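Local coordinates for protein glyoxylate reductase (Paecilomyces sp. J18, PDB 3WNV) that probably reduces glyoxylate to glycolate with a nicotinamide cofactor, as a member of the D-isomer specific 2-hydroxyacid dehydrogenase family, at residues Y297-Q300 with K301-L305. Numbering follows the deposited sequence.
Sequences YETQ and KEMEL
Met-303 lies against Thr-299 one turn earlier, in the first turns of helix 297-317, the C-terminal helix that carries the chain back from the Rossmann-type nucleotide-binding domain to the domain built on strands 5-9 to 103-105. Met-303 CB sits 3.5 Å from Thr-299 O, the same carbonyl oxygen that accepts the Met-303 backbone N-H at 2.9 Å. With chi1 at -72°, CG swings to the backbone N side and back over the preceding turn, coming within 3.3 Å of Thr-299 O. SD follows, 3.7 Å from Thr-299 O and 3.8 Å from Thr-299 CG2, touching both the carbonyl oxygen and the methyl of the same threonine. Thr-299 presents this methyl because CG2 stands anti to its own backbone N. Beyond SD the chain turns and CE leaves Thr-299; the buried methionine also packs on Val-111 and on Asn-85 of strand 81-85, with a sulfate ion, probably from the crystallisation liquor, nearby.

Round the helix, Gln-300 and Glu-304 are joined through the backbone, Glu-304 N to Gln-300 O at 3.1 Å. Their side chains reach the N-terminal domain: Gln-300 OE1 accepts from His-14 NE2, while in the carboxylate of the buried Glu-304 OE2 takes the backbone N-H of Val-13 and OE1 that of His-14, fixing the rotation of the group and pinning that loop to the helix. On its way there, Glu-304 CG passes 3.5 Å from Gln-300 O.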
loop_
_atom_site.group_PDB
_atom_site.type_symbol
_atom_site.label_atom_id
_atom_site.label_comp_id
_atom_site.label_asym_id
_atom_site.label_seq_id
_atom_site.Cartn_x
_atom_site.Cartn_y
_atom_site.Cartn_z
ATOM N N TYR A 297 6.049 5.604 -14.134
ATOM C CA TYR A 297 7.241 6.423 -14.114
ATOM C C TYR A 297 6.998 7.632 -13.252
ATOM O O TYR A 297 7.836 8.018 -12.462
ATOM C CB TYR A 297 7.578 6.878 -15.533
ATOM C CG TYR A 297 8.314 5.816 -16.317
ATOM C CD1 TYR A 297 9.684 5.643 -16.145
ATOM C CD2 TYR A 297 7.640 4.994 -17.236
ATOM C CE1 TYR A 297 10.374 4.664 -16.837
ATOM C CE2 TYR A 297 8.332 4.003 -17.938
ATOM C CZ TYR A 297 9.698 3.854 -17.721
ATOM O OH TYR A 297 10.404 2.893 -18.409
ATOM N N GLU A 298 5.815 8.217 -13.396
ATOM C CA GLU A 298 5.586 9.504 -12.769
ATOM C C GLU A 298 5.385 9.351 -11.266
ATOM O O GLU A 298 5.935 10.137 -10.493
ATOM C CB GLU A 298 4.377 10.165 -13.403
ATOM C CG GLU A 298 4.602 10.489 -14.871
ATOM C CD GLU A 298 4.150 9.393 -15.843
ATOM O OE1 GLU A 298 3.901 8.243 -15.416
ATOM O OE2 GLU A 298 4.051 9.701 -17.059
ATOM N N THR A 299 4.564 8.383 -10.872
ATOM C CA THR A 299 4.385 8.074 -9.450
ATOM C C THR A 299 5.670 7.597 -8.725
ATOM O O THR A 299 5.994 8.101 -7.647
ATOM C CB THR A 299 3.244 7.125 -9.250
ATOM O OG1 THR A 299 2.031 7.779 -9.674
ATOM C CG2 THR A 299 3.133 6.726 -7.762
ATOM N N GLN A 300 6.374 6.621 -9.281
ATOM C CA GLN A 300 7.632 6.192 -8.648
ATOM C C GLN A 300 8.617 7.321 -8.486
ATOM O O GLN A 300 9.284 7.375 -7.461
ATOM C CB GLN A 300 8.293 5.012 -9.395
ATOM C CG GLN A 300 7.575 3.689 -9.124
ATOM C CD GLN A 300 8.330 2.505 -9.696
ATOM O OE1 GLN A 300 9.310 2.670 -10.439
ATOM N NE2 GLN A 300 7.901 1.312 -9.338
ATOM N N LYS A 301 8.731 8.230 -9.471
ATOM C CA LYS A 301 9.745 9.279 -9.334
ATOM C C LYS A 301 9.238 10.282 -8.319
ATOM O O LYS A 301 10.006 10.781 -7.502
ATOM C CB LYS A 301 10.016 10.001 -10.652
ATOM C CG LYS A 301 11.092 11.087 -10.461
ATOM C CD LYS A 301 11.701 11.526 -11.789
ATOM C CE LYS A 301 12.758 12.592 -11.530
ATOM N NZ LYS A 301 13.478 12.892 -12.773
ATOM N N GLU A 302 7.928 10.528 -8.312
ATOM C CA GLU A 302 7.400 11.485 -7.318
ATOM C C GLU A 302 7.620 10.946 -5.905
ATOM O O GLU A 302 7.932 11.706 -4.980
ATOM C CB GLU A 302 5.920 11.739 -7.516
ATOM C CG GLU A 302 5.310 12.694 -6.484
ATOM C CD GLU A 302 5.795 14.147 -6.615
ATOM O OE1 GLU A 302 6.470 14.515 -7.614
ATOM O OE2 GLU A 302 5.505 14.932 -5.681
ATOM N N MET A 303 7.483 9.633 -5.741
ATOM C CA MET A 303 7.680 9.020 -4.412
ATOM C C MET A 303 9.160 9.152 -3.982
ATOM O O MET A 303 9.439 9.607 -2.882
ATOM C CB MET A 303 7.214 7.571 -4.412
ATOM C CG MET A 303 5.636 7.350 -4.477
ATOM S SD MET A 303 5.372 5.651 -4.921
ATOM C CE MET A 303 5.559 4.895 -3.307
ATOM N N GLU A 304 10.092 8.735 -4.836
ATOM C CA GLU A 304 11.523 8.985 -4.556
ATOM C C GLU A 304 11.869 10.435 -4.199
ATOM O O GLU A 304 12.651 10.655 -3.257
ATOM C CB GLU A 304 12.396 8.465 -5.689
ATOM C CG GLU A 304 12.372 6.964 -5.762
ATOM C CD GLU A 304 13.277 6.375 -6.815
ATOM O OE1 GLU A 304 13.720 7.086 -7.748
ATOM O OE2 GLU A 304 13.513 5.152 -6.745
ATOM N N LEU A 305 11.363 11.399 -4.965
ATOM C CA LEU A 305 11.673 12.808 -4.725
ATOM C C LEU A 305 11.167 13.264 -3.357
ATOM O O LEU A 305 11.838 14.055 -2.674
ATOM C CB LEU A 305 11.130 13.701 -5.847
ATOM C CG LEU A 305 11.817 13.542 -7.198
ATOM C CD1 LEU A 305 11.121 14.403 -8.246
ATOM C CD2 LEU A 305 13.280 13.905 -7.111
#